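Local atomic coordinates of putative integron gene cassette protein (Uncultured bacterium, PDB entry 3GHJ), a protein that is of unknown function but belongs to the glyoxalase/bleomycin resistance protein/dioxygenase superfamily, whose members share a fold of paired beta-alpha-beta-beta-beta modules. Residues 45-50 / 64-69; 115-118 / 123-126. The protein carries 1 engineered substitution. All coordinates share one frame; numbering follows the deposited sequence.

Interaction 1 of 2, residues 45-50 / 64-69; sequences FYTEIL and NFLWVS
Tyr46 and Thr47, on the last turns of helix 39-49, rest on Leu66 of strand 63-68. This is helix-on-sheet packing, helix 39-49 lying on the mixed sheet that holds strand 63-68, in a protein of the glyoxalase/bleomycin resistance superfamily. The contact is small and apolar, with 104 Å² buried in all. Its tight part is the isobutyl end of Leu66. CD1 of Leu66 lies 3.7 Å from CB of Tyr46, so it meets the root of the tyrosine and not its ring. The leucine CG is anti to its own carbonyl carbon (chi1 -61°), which sends both methyls toward the helix. The tyrosine ring leads away from the strand. One of its faces meets CD1 of Phe45. Tyr46 is buried among Phe52, Leu77 and Leu136, and its OH is hydrogen-bonded to Asp130.

The looser side is at Thr47, which is partly exposed. Its hydroxyl is turned back to the helix, where OG1 is hydrogen-bonded to the carbonyl oxygen of Ser43. The methyl is thereby left as the part that faces the leucine. The backbones stay well apart, with Thr47 CA and Leu66 CA separated by 7.9 Å. On the other face of the strand, Phe65 and Trp67 point away from the helix; there the Phe65 ring meets Trp120 of the second subunit edge-to-face. The side chains of Thr47 and Leu66 cross at about a right angle, and CG2 of Thr47 sits 3.9 Å from both CD1 and CD2 of Leu66.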
loop_
_atom_site.group_PDB
_atom_site.type_symbol
_atom_site.label_atom_id
_atom_site.label_comp_id
_atom_site.label_asym_id
_atom_site.label_seq_id
_atom_site.Cartn_x
_atom_site.Cartn_y
_atom_site.Cartn_z
ATOM N N PHE A 45 -11.756 13.622 -1.573
ATOM C CA PHE A 45 -11.958 12.639 -0.517
ATOM C C PHE A 45 -10.674 12.422 0.294
ATOM O O PHE A 45 -10.679 12.479 1.521
ATOM C CB PHE A 45 -12.438 11.314 -1.113
ATOM C CG PHE A 45 -12.628 10.213 -0.103
ATOM C CD1 PHE A 45 -11.571 9.368 0.245
ATOM C CD2 PHE A 45 -13.869 10.007 0.489
ATOM C CE1 PHE A 45 -11.751 8.353 1.172
ATOM C CE2 PHE A 45 -14.056 8.991 1.409
ATOM C CZ PHE A 45 -12.999 8.159 1.746
ATOM N N TYR A 46 -9.571 12.165 -0.400
ATOM C CA TYR A 46 -8.324 11.855 0.293
ATOM C C TYR A 46 -7.746 13.038 1.072
ATOM O O TYR A 46 -7.115 12.850 2.105
ATOM C CB TYR A 46 -7.299 11.250 -0.685
ATOM C CG TYR A 46 -7.603 9.797 -1.020
ATOM C CD1 TYR A 46 -8.506 9.460 -2.025
ATOM C CD2 TYR A 46 -7.022 8.764 -0.296
ATOM C CE1 TYR A 46 -8.805 8.127 -2.317
ATOM C CE2 TYR A 46 -7.316 7.435 -0.578
ATOM C CZ TYR A 46 -8.203 7.125 -1.584
ATOM O OH TYR A 46 -8.486 5.803 -1.851
ATOM N N THR A 47 -7.984 14.257 0.595
ATOM C CA THR A 47 -7.483 15.427 1.309
ATOM C C THR A 47 -8.469 15.931 2.373
ATOM O O THR A 47 -8.079 16.202 3.503
ATOM C CB THR A 47 -7.118 16.578 0.348
ATOM O OG1 THR A 47 -8.281 16.991 -0.385
ATOM C CG2 THR A 47 -6.034 16.155 -0.627
ATOM N N GLU A 48 -9.744 16.027 2.025
ATOM C CA GLU A 48 -10.700 16.657 2.937
ATOM C C GLU A 48 -11.253 15.694 3.977
ATOM O O GLU A 48 -11.511 16.084 5.118
ATOM C CB GLU A 48 -11.842 17.310 2.154
ATOM C CG GLU A 48 -11.372 18.399 1.207
ATOM C CD GLU A 48 -12.501 18.993 0.388
ATOM O OE1 GLU A 48 -13.675 18.695 0.690
ATOM O OE2 GLU A 48 -12.216 19.758 -0.557
ATOM N N ILE A 49 -11.452 14.437 3.593
ATOM C CA ILE A 49 -11.978 13.463 4.531
ATOM C C ILE A 49 -10.859 12.743 5.277
ATOM O O ILE A 49 -10.861 12.694 6.505
ATOM C CB ILE A 49 -12.963 12.477 3.868
ATOM C CG1 ILE A 49 -14.197 13.244 3.385
ATOM C CG2 ILE A 49 -13.389 11.390 4.854
ATOM C CD1 ILE A 49 -15.349 12.368 2.956
ATOM N N LEU A 50 -9.881 12.212 4.548
ATOM C CA LEU A 50 -8.763 11.540 5.210
ATOM C C LEU A 50 -7.655 12.483 5.689
ATOM O O LEU A 50 -6.820 12.092 6.498
ATOM C CB LEU A 50 -8.177 10.433 4.324
ATOM C CG LEU A 50 -9.162 9.321 3.941
ATOM C CD1 LEU A 50 -8.438 8.225 3.168
ATOM C CD2 LEU A 50 -9.847 8.740 5.177
ATOM N N ASN A 64 -2.207 12.451 -8.825
ATOM C CA ASN A 64 -2.039 13.330 -7.676
ATOM C C ASN A 64 -1.323 12.569 -6.573
ATOM O O ASN A 64 -1.848 11.579 -6.057
ATOM C CB ASN A 64 -3.391 13.860 -7.192
ATOM C CG ASN A 64 -3.256 15.077 -6.282
ATOM O OD1 ASN A 64 -2.152 15.558 -6.036
ATOM N ND2 ASN A 64 -4.385 15.571 -5.777
ATOM N N PHE A 65 -0.117 13.017 -6.237
ATOM C CA PHE A 65 0.704 12.424 -5.186
ATOM C C PHE A 65 0.401 13.154 -3.891
ATOM O O PHE A 65 0.670 14.358 -3.778
ATOM C CB PHE A 65 2.201 12.608 -5.495
ATOM C CG PHE A 65 2.661 11.959 -6.775
ATOM C CD1 PHE A 65 2.355 12.520 -8.012
ATOM C CD2 PHE A 65 3.448 10.813 -6.736
ATOM C CE1 PHE A 65 2.807 11.932 -9.186
ATOM C CE2 PHE A 65 3.905 10.220 -7.909
ATOM C CZ PHE A 65 3.584 10.780 -9.130
ATOM N N LEU A 66 -0.151 12.435 -2.918
ATOM C CA LEU A 66 -0.587 13.015 -1.646
ATOM C C LEU A 66 0.177 12.405 -0.478
ATOM O O LEU A 66 0.462 11.203 -0.478
ATOM C CB LEU A 66 -2.085 12.778 -1.449
ATOM C CG LEU A 66 -2.994 13.401 -2.505
ATOM C CD1 LEU A 66 -4.411 12.950 -2.247
ATOM C CD2 LEU A 66 -2.884 14.934 -2.502
ATOM N N TRP A 67 0.491 13.213 0.527
ATOM C CA TRP A 67 1.268 12.766 1.675
ATOM C C TRP A 67 0.398 12.327 2.837
ATOM O O TRP A 67 -0.594 12.984 3.179
ATOM C CB TRP A 67 2.172 13.890 2.191
ATOM C CG TRP A 67 3.307 14.262 1.299
ATOM C CD1 TRP A 67 3.355 15.311 0.426
ATOM C CD2 TRP A 67 4.575 13.600 1.204
ATOM N NE1 TRP A 67 4.574 15.344 -0.204
ATOM C CE2 TRP A 67 5.344 14.309 0.259
ATOM C CE3 TRP A 67 5.137 12.482 1.833
ATOM C CZ2 TRP A 67 6.644 13.930 -0.085
ATOM C CZ3 TRP A 67 6.427 12.108 1.498
ATOM C CH2 TRP A 67 7.171 12.834 0.546
ATOM N N VAL A 68 0.802 11.224 3.456
ATOM C CA VAL A 68 0.166 10.684 4.652
ATOM C C VAL A 68 1.062 10.930 5.861
ATOM O O VAL A 68 2.249 10.585 5.847
ATOM C CB VAL A 68 -0.040 9.157 4.510
ATOM C CG1 VAL A 68 -0.742 8.586 5.742
ATOM C CG2 VAL A 68 -0.827 8.850 3.238
ATOM N N SER A 69 0.492 11.531 6.901
ATOM C CA SER A 69 1.204 11.771 8.161
ATOM C C SER A 69 2.557 12.456 7.946
ATOM O O SER A 69 3.585 11.977 8.424
ATOM C CB SER A 69 1.388 10.460 8.927
ATOM O OG SER A 69 1.637 10.709 10.305
#

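Interaction 2 of 2, residues 115-118 / 123-126; sequences PVNQ and AVSL. Engineered in segment 115-118: Gln118 (natural residue Leu).
Val116 and Ser125 form a hydrogen-bonded pair in the antiparallel hairpin of strands 113-118 and 123-129. The two short segments run at 149° to each other. Val116 N gives a bond of 2.9 Å to Ser125 O, and Ser125 N returns one to Val116 O. Gln118 and Ala123 are the next hydrogen-bonded pair, with Gln118 N 2.7 Å from Ala123 O. Between them, Asn117 and Val124 form a non-hydrogen-bonded pair. Pro115 CA adds a CA-H...O contact to Ser125 O.

Gln118 is an engineered residue. Its chain bends at chi2 (-75°) and folds back along the face that also carries Val116, Ala123 and Ser125. NE2 of Gln118 then donates to OG of Ser125 at 3.2 Å. The bond is nearly straight (163°), and the hydroxyl oxygen lies close to the amide plane. Ser125 OG is also hydrogen-bonded to Glu137.

On the other face, Asn117 and Val124 lie side by side, with OD1 of Asn117 3.6 Å from CG2 of Val124. CG1 of Val124 turns to CB of Pro115, 3.5 Å away. Leu126 CD2 comes up beside Pro115 N.

Strand 113-118 is an outermost strand of its sheet within the chain. Strand 123-129 lies between it and strand 135-140, bonded to Ala140 and Phe138 through Val124 and Leu126. Helix 98-107 packs against Pro115 and Leu126.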
loop_
_atom_site.group_PDB
_atom_site.type_symbol
_atom_site.label_atom_id
_atom_site.label_comp_id
_atom_site.label_asym_id
_atom_site.label_seq_id
_atom_site.Cartn_x
_atom_site.Cartn_y
_atom_site.Cartn_z
ATOM N N PRO A 115 -15.718 -1.599 14.788
ATOM C CA PRO A 115 -14.440 -2.318 14.770
ATOM C C PRO A 115 -14.566 -3.833 14.671
ATOM O O PRO A 115 -15.467 -4.443 15.254
ATOM C CB PRO A 115 -13.789 -1.929 16.099
ATOM C CG PRO A 115 -14.916 -1.447 16.968
ATOM C CD PRO A 115 -15.930 -0.860 16.048
ATOM N N VAL A 116 -13.646 -4.424 13.919
ATOM C CA VAL A 116 -13.527 -5.863 13.802
ATOM C C VAL A 116 -12.232 -6.279 14.479
ATOM O O VAL A 116 -11.157 -5.786 14.133
ATOM C CB VAL A 116 -13.434 -6.279 12.330
ATOM C CG1 VAL A 116 -13.158 -7.778 12.213
ATOM C CG2 VAL A 116 -14.696 -5.882 11.580
ATOM N N ASN A 117 -12.321 -7.182 15.448
ATOM C CA ASN A 117 -11.128 -7.695 16.101
ATOM C C ASN A 117 -10.433 -8.721 15.215
ATOM O O ASN A 117 -11.076 -9.614 14.668
ATOM C CB ASN A 117 -11.474 -8.321 17.455
ATOM C CG ASN A 117 -11.761 -7.280 18.522
ATOM O OD1 ASN A 117 -11.277 -6.149 18.453
ATOM N ND2 ASN A 117 -12.547 -7.662 19.522
ATOM N N GLN A 118 -9.124 -8.558 15.053
ATOM C CA GLN A 118 -8.299 -9.508 14.318
ATOM C C GLN A 118 -7.433 -10.217 15.340
ATOM O O GLN A 118 -6.278 -9.849 15.553
ATOM C CB GLN A 118 -7.407 -8.774 13.314
ATOM C CG GLN A 118 -8.141 -7.741 12.467
ATOM C CD GLN A 118 -9.001 -8.375 11.388
ATOM O OE1 GLN A 118 -9.158 -9.594 11.340
ATOM N NE2 GLN A 118 -9.558 -7.545 10.513
ATOM N N ALA A 123 -4.981 -7.233 16.420
ATOM C CA ALA A 123 -5.260 -5.963 15.764
ATOM C C ALA A 123 -6.748 -5.665 15.780
ATOM O O ALA A 123 -7.571 -6.551 16.027
ATOM C CB ALA A 123 -4.746 -5.993 14.322
ATOM N N VAL A 124 -7.083 -4.407 15.504
ATOM C CA VAL A 124 -8.465 -3.967 15.371
ATOM C C VAL A 124 -8.584 -3.204 14.055
ATOM O O VAL A 124 -7.727 -2.379 13.744
ATOM C CB VAL A 124 -8.864 -3.018 16.519
ATOM C CG1 VAL A 124 -10.312 -2.583 16.358
ATOM C CG2 VAL A 124 -8.652 -3.694 17.866
ATOM N N SER A 125 -9.632 -3.481 13.286
ATOM C CA SER A 125 -9.793 -2.846 11.979
ATOM C C SER A 125 -11.117 -2.126 11.825
ATOM O O SER A 125 -12.143 -2.549 12.367
ATOM C CB SER A 125 -9.692 -3.877 10.857
ATOM O OG SER A 125 -8.431 -4.520 10.846
ATOM N N LEU A 126 -11.096 -1.032 11.074
ATOM C CA LEU A 126 -12.302 -0.418 10.557
ATOM C C LEU A 126 -12.260 -0.491 9.049
ATOM O O LEU A 126 -11.195 -0.324 8.456
ATOM C CB LEU A 126 -12.372 1.056 10.933
ATOM C CG LEU A 126 -12.487 1.382 12.416
ATOM C CD1 LEU A 126 -12.317 2.873 12.591
ATOM C CD2 LEU A 126 -13.850 0.906 12.933
#

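How the interactions relate
Interaction 1 comes first along the chain, and interaction 2 follows it without overlap. Their centres are 23 Å apart, on opposite sides of the chain's centre. The nearest atoms are about 10 Å apart, so the two do not touch. Each belongs to a different four-stranded mixed sheet, and both sheets have the strand order 1-4-3-2. Interaction 1 joins helix 39-49 to strand 63-68 of the first sheet. Interaction 2 pairs the edge strand 113-118 with strand 123-129 of the other sheet, beside helix 98-107. The matching strand orders are consistent with the paired modules of the superfamily; one contact joins a helix to its sheet, the other two neighbouring strands.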